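Local coordinates for protein putative phosphatase (Bacteroides thetaiotaomicron, PDB 3KYA) that is a putative phosphatase of undetermined function that binds zinc ions and joins an N-terminal IPT/TIG domain to a beta-propeller, at residues V328-F334 and M371-C375; Y361-G366 and G410-T414. The contacts are given in a common frame with arbitrary orientation. Where two conformers were deposited one is given. Residues are numbered along the deposited sequence.

Contact 1 (V328-F334 and M371-C375)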
loop_
_atom_site.group_PDB
_atom_site.type_symbol
_atom_site.label_atom_id
_atom_site.label_comp_id
_atom_site.label_asym_id
_atom_site.label_seq_id
_atom_site.Cartn_x
_atom_site.Cartn_y
_atom_site.Cartn_z
ATOM N N VAL A 328 4.326 -17.147 17.058
ATOM C CA VAL A 328 5.450 -17.712 17.820
ATOM C C VAL A 328 6.129 -16.564 18.566
ATOM O O VAL A 328 7.000 -15.875 18.050
ATOM C CB VAL A 328 6.420 -18.512 16.916
ATOM C CG1 VAL A 328 7.438 -19.262 17.758
ATOM C CG2 VAL A 328 5.650 -19.510 16.059
ATOM N N ILE A 329 5.647 -16.345 19.790
ATOM C CA ILE A 329 6.079 -15.266 20.671
ATOM C C ILE A 329 7.588 -15.201 20.894
ATOM O O ILE A 329 8.196 -14.132 20.769
ATOM C CB ILE A 329 5.388 -15.429 22.064
ATOM C CG1 ILE A 329 3.866 -15.331 21.937
ATOM C CG2 ILE A 329 5.912 -14.400 23.071
ATOM C CD1 ILE A 329 3.124 -15.875 23.195
ATOM N N ASN A 330 8.195 -16.347 21.193
ATOM C CA ASN A 330 9.619 -16.376 21.519
ATOM C C ASN A 330 10.580 -16.504 20.330
ATOM O O ASN A 330 11.787 -16.391 20.518
ATOM C CB ASN A 330 9.920 -17.474 22.566
ATOM C CG ASN A 330 9.730 -18.900 22.040
ATOM O OD1 ASN A 330 8.995 -19.150 21.095
ATOM N ND2 ASN A 330 10.373 -19.852 22.709
ATOM N N ASN A 331 10.061 -16.710 19.120
ATOM C CA ASN A 331 10.927 -16.855 17.943
ATOM C C ASN A 331 10.635 -15.907 16.768
ATOM O O ASN A 331 11.199 -16.044 15.683
ATOM C CB ASN A 331 11.006 -18.334 17.549
ATOM C CG ASN A 331 11.895 -19.127 18.504
ATOM O OD1 ASN A 331 13.092 -18.834 18.638
ATOM N ND2 ASN A 331 11.330 -20.139 19.149
ATOM N N HIS A 332 9.748 -14.946 17.018
ATOM C CA HIS A 332 9.534 -13.776 16.165
ATOM C C HIS A 332 8.948 -13.962 14.763
ATOM O O HIS A 332 9.337 -13.272 13.827
ATOM C CB HIS A 332 10.869 -12.994 16.122
ATOM C CG HIS A 332 11.578 -12.985 17.441
ATOM N ND1 HIS A 332 11.059 -12.361 18.559
ATOM C CD2 HIS A 332 12.732 -13.574 17.839
ATOM C CE1 HIS A 332 11.868 -12.564 19.587
ATOM N NE2 HIS A 332 12.893 -13.293 19.175
ATOM N N TYR A 333 7.963 -14.848 14.641
ATOM C CA TYR A 333 7.246 -15.035 13.377
ATOM C C TYR A 333 5.853 -15.650 13.579
ATOM O O TYR A 333 5.523 -16.118 14.671
ATOM C CB TYR A 333 8.076 -15.882 12.376
ATOM C CG TYR A 333 8.232 -17.363 12.724
ATOM C CD1 TYR A 333 8.978 -17.770 13.821
ATOM C CD2 TYR A 333 7.671 -18.353 11.923
ATOM C CE1 TYR A 333 9.130 -19.129 14.132
ATOM C CE2 TYR A 333 7.816 -19.706 12.227
ATOM C CZ TYR A 333 8.553 -20.086 13.328
ATOM O OH TYR A 333 8.701 -21.426 13.630
ATOM N N PHE A 334 5.044 -15.597 12.521
ATOM C CA PHE A 334 3.740 -16.241 12.449
ATOM C C PHE A 334 3.748 -17.330 11.374
ATOM O O PHE A 334 4.349 -17.157 10.286
ATOM C CB PHE A 334 2.588 -15.261 12.069
ATOM C CG PHE A 334 2.147 -14.339 13.167
ATOM C CD1 PHE A 334 2.771 -13.120 13.358
ATOM C CD2 PHE A 334 1.043 -14.657 13.964
ATOM C CE1 PHE A 334 2.358 -12.264 14.385
ATOM C CE2 PHE A 334 0.640 -13.812 14.982
ATOM C CZ PHE A 334 1.293 -12.611 15.177
HETATM N N MSE A 371 9.841 -8.812 13.116
HETATM C CA MSE A 371 9.075 -8.431 14.296
HETATM C C MSE A 371 9.851 -8.898 15.538
HETATM O O MSE A 371 10.895 -9.547 15.425
HETATM C CB MSE A 371 7.673 -9.028 14.222
HETATM C CG MSE A 371 7.663 -10.546 14.054
HETATM SE SE MSE A 371 5.933 -11.294 13.554
HETATM C CE MSE A 371 5.683 -10.616 11.763
ATOM N N ASN A 372 9.364 -8.565 16.730
ATOM C CA ASN A 372 10.096 -8.884 17.937
ATOM C C ASN A 372 9.128 -9.132 19.100
ATOM O O ASN A 372 8.625 -8.189 19.710
ATOM C CB ASN A 372 11.076 -7.748 18.233
ATOM C CG ASN A 372 12.106 -8.113 19.268
ATOM O OD1 ASN A 372 11.967 -9.107 19.976
ATOM N ND2 ASN A 372 13.160 -7.306 19.363
ATOM N N ASN A 373 8.926 -10.417 19.400
ATOM C CA ASN A 373 7.980 -10.865 20.438
ATOM C C ASN A 373 6.544 -10.506 20.049
ATOM O O ASN A 373 5.895 -9.678 20.718
ATOM C CB ASN A 373 8.293 -10.318 21.853
ATOM C CG ASN A 373 9.442 -11.035 22.540
ATOM O OD1 ASN A 373 9.235 -11.766 23.510
ATOM N ND2 ASN A 373 10.650 -10.820 22.055
ATOM N N PRO A 374 6.030 -11.104 18.955
ATOM C CA PRO A 374 4.650 -10.841 18.542
ATOM C C PRO A 374 3.674 -11.465 19.541
ATOM O O PRO A 374 3.811 -12.655 19.883
ATOM C CB PRO A 374 4.540 -11.534 17.185
ATOM C CG PRO A 374 5.558 -12.636 17.243
ATOM C CD PRO A 374 6.683 -12.107 18.085
ATOM N N CYS A 375 2.726 -10.663 20.018
ATOM C CA CYS A 375 1.756 -11.121 21.014
ATOM C C CYS A 375 0.327 -11.156 20.437
ATOM O O CYS A 375 0.143 -11.615 19.307
ATOM C CB CYS A 375 1.914 -10.307 22.314
ATOM S SG CYS A 375 3.525 -10.607 23.160
HETATM O O HOH W 1 11.011 -11.543 12.673
#
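Residues 328-334 form the turn of a beta hairpin between strands 323-328 and 333-340. Val328 N donates to Tyr333 O at 2.9 Å and closes the turn. His332 has a positive phi (67°), which turns the chain back into the second strand. Residues 371-375 lead into strand 374-381 of the next sheet. The contact thus joins neighbouring blades of a beta-propeller. The closest CA pairs are Ile329 with Asn373 (4.8 Å) and His332 with Asn372 (5.2 Å). Backbone contacts are of the CA-H...O kind. Asn373 CA lies 3.3 Å from Ile329 O in almost straight geometry, and Ile329 CA lies 3.5 Å from Pro374 O.

The side chains fill the rest. Pro374 packs against one face of the turn, with CG 3.6 Å from Val328 O and CD 3.8 Å from His332 CA. Its CB meets Phe334 CE1 at 3.6 Å. Phe334 also receives the selenium of Met371, a selenomethionine, at its ring edge. SE is 3.7 Å from CD1 of Phe334, a Met-aromatic contact. Phe393 and Phe395 of strand 391-397 stack edge-to-face on the same Phe334 ring and extend this apolar core. The polar end lies at His332. Water 1 is hydrogen-bonded to His332 O (2.7 Å) and accepts from Met371 N (3.0 Å), so it bridges the backbones. Asn373 ND2 donates to Asn372 OD1 at 3.0 Å. The direct hydrogen bond between the segments runs from Asn373 N to ND1 of His332, 3.0 Å long, at the edge of the imidazole.

Contact 2 (Y361-G366 and G410-T414). With EDO (1,2-ethanediol), chain F.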
loop_
_atom_site.group_PDB
_atom_site.type_symbol
_atom_site.label_atom_id
_atom_site.label_comp_id
_atom_site.label_asym_id
_atom_site.label_seq_id
_atom_site.Cartn_x
_atom_site.Cartn_y
_atom_site.Cartn_z
ATOM N N TYR A 361 12.807 -5.234 13.361
ATOM C CA TYR A 361 11.696 -4.361 13.014
ATOM C C TYR A 361 11.817 -3.990 11.537
ATOM O O TYR A 361 12.677 -3.185 11.151
ATOM C CB TYR A 361 11.659 -3.113 13.891
ATOM C CG TYR A 361 10.584 -2.152 13.445
ATOM C CD1 TYR A 361 9.244 -2.499 13.539
ATOM C CD2 TYR A 361 10.903 -0.909 12.916
ATOM C CE1 TYR A 361 8.245 -1.632 13.108
ATOM C CE2 TYR A 361 9.908 -0.033 12.493
ATOM C CZ TYR A 361 8.582 -0.402 12.598
ATOM O OH TYR A 361 7.596 0.458 12.168
ATOM N N ARG A 362 10.976 -4.596 10.703
ATOM C CA ARG A 362 10.994 -4.315 9.274
ATOM C C ARG A 362 9.671 -4.633 8.629
ATOM O O ARG A 362 9.199 -5.780 8.666
ATOM C CB ARG A 362 12.093 -5.122 8.561
ATOM C CG ARG A 362 12.198 -4.807 7.078
ATOM C CD ARG A 362 13.225 -5.673 6.371
ATOM N NE ARG A 362 13.299 -5.329 4.955
ATOM C CZ ARG A 362 14.146 -4.444 4.422
ATOM N NH1 ARG A 362 15.038 -3.799 5.173
ATOM N NH2 ARG A 362 14.116 -4.211 3.114
ATOM N N ASP A 363 9.067 -3.607 8.049
ATOM C CA ASP A 363 7.862 -3.775 7.264
ATOM C C ASP A 363 8.295 -4.282 5.895
ATOM O O ASP A 363 9.146 -3.672 5.237
ATOM C CB ASP A 363 7.079 -2.471 7.183
ATOM C CG ASP A 363 6.423 -2.114 8.511
ATOM O OD1 ASP A 363 5.997 -3.051 9.235
ATOM O OD2 ASP A 363 6.323 -0.912 8.821
ATOM N N ASP A 364 7.740 -5.424 5.500
ATOM C CA ASP A 364 8.068 -6.074 4.233
ATOM C C ASP A 364 7.033 -7.196 3.996
ATOM O O ASP A 364 6.051 -7.306 4.745
ATOM C CB ASP A 364 9.494 -6.629 4.284
ATOM C CG ASP A 364 10.175 -6.667 2.917
ATOM O OD1 ASP A 364 9.491 -6.824 1.881
ATOM O OD2 ASP A 364 11.410 -6.538 2.897
ATOM N N VAL A 365 7.258 -8.018 2.969
ATOM C CA VAL A 365 6.351 -9.096 2.592
ATOM C C VAL A 365 6.839 -10.438 3.110
ATOM O O VAL A 365 8.031 -10.755 3.028
ATOM C CB VAL A 365 6.236 -9.204 1.031
ATOM C CG1 VAL A 365 5.262 -10.323 0.619
ATOM C CG2 VAL A 365 5.806 -7.882 0.438
ATOM N N GLY A 366 5.911 -11.240 3.615
ATOM C CA GLY A 366 6.215 -12.595 4.067
ATOM C C GLY A 366 7.362 -12.750 5.053
ATOM O O GLY A 366 7.447 -12.008 6.040
ATOM N N GLY A 410 0.232 -11.431 3.061
ATOM C CA GLY A 410 1.456 -11.421 3.848
ATOM C C GLY A 410 2.238 -10.120 3.873
ATOM O O GLY A 410 3.402 -10.110 4.266
ATOM N N ILE A 411 1.629 -9.016 3.458
ATOM C CA ILE A 411 2.309 -7.728 3.558
ATOM C C ILE A 411 2.153 -7.197 4.998
ATOM O O ILE A 411 1.029 -7.040 5.490
ATOM C CB ILE A 411 1.791 -6.704 2.546
ATOM C CG1 ILE A 411 2.025 -7.211 1.116
ATOM C CG2 ILE A 411 2.496 -5.375 2.732
ATOM C CD1 ILE A 411 1.712 -6.180 0.022
ATOM N N VAL A 412 3.285 -6.957 5.659
ATOM C CA VAL A 412 3.310 -6.443 7.016
ATOM C C VAL A 412 3.635 -4.949 7.011
ATOM O O VAL A 412 4.600 -4.510 6.383
ATOM C CB VAL A 412 4.327 -7.180 7.901
ATOM C CG1 VAL A 412 4.212 -6.702 9.379
ATOM C CG2 VAL A 412 4.125 -8.698 7.800
ATOM N N SER A 413 2.816 -4.182 7.729
ATOM C CA SER A 413 3.006 -2.740 7.874
ATOM C C SER A 413 2.866 -2.340 9.354
ATOM O O SER A 413 2.602 -3.193 10.215
ATOM C CB SER A 413 1.999 -1.980 7.010
ATOM O OG SER A 413 0.670 -2.285 7.384
ATOM N N THR A 414 3.083 -1.059 9.642
ATOM C CA THR A 414 2.954 -0.547 10.997
ATOM C C THR A 414 1.709 0.320 11.013
ATOM O O THR A 414 1.606 1.274 10.235
ATOM C CB THR A 414 4.195 0.228 11.445
ATOM O OG1 THR A 414 5.323 -0.656 11.445
ATOM C CG2 THR A 414 4.013 0.776 12.858
HETATM C C1 EDO F . 9.495 1.004 8.809
HETATM O O1 EDO F . 8.134 0.839 8.373
HETATM C C2 EDO F . 10.159 -0.349 9.072
HETATM O O2 EDO F . 10.326 -1.092 7.859
#
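Tyr361 starts the segment. Its OH donates to Thr414 OG1 at 2.6 Å, and its ring makes a cation-pi contact with Arg418. Arg362 points away from residues 410-414. Its NE forms a salt bridge with Asp364 OD2 at 3.0 Å. Asp363 OD2 accepts from the same Thr414 OG1 at 2.8 Å, so the hydroxyl links the tyrosine to the carboxylate. Its OD1 forms a salt bridge with Arg404. A 1,2-ethanediol, probably from the crystallisation liquor, sits beside it: Asp363 N donates to O2 of the diol (2.8 Å), and O1 donates to Asp363 OD2 (2.6 Å). Asp364 O accepts from Val412 N at 2.9 Å. Its OD1 takes Val365 N at 2.8 Å, and its side chain lies about 3 Å from a bound zinc ion. Val365 faces Ile411 as a non-hydrogen-bonded antiparallel pair, CA atoms 4.4 Å apart. Val365 CG2 touches Ile411 CG1 at 3.9 Å. Gly366 N donates to Gly410 O at 2.8 Å. Gly410 has a positive phi (97°), and a CB there would point toward Gly366. This single antiparallel bridge joins a loop to the start of the outermost strand, 412-415, of a four-stranded beta-propeller blade.

How the contacts relate
Both contacts reach the blade built from strands 374-381, 391-397, 402-406 and 412-415, but at opposite edges. Contact 1 meets its first strand, while contact 2 meets its last. Their segments alternate along the chain: 361-366 lies in the connection between two blades, and 371-375 runs from its end into strand 374-381. The centres are 13 Å apart, and the nearest atoms, about 5 Å apart, do not touch. Contact 1 is buried and mainly apolar, with proline, aromatic and selenium packing. Contact 2 lies at the surface. It depends on backbone hydrogen bonds, hydroxyls and charged groups, and a diol and a zinc ion lie beside it.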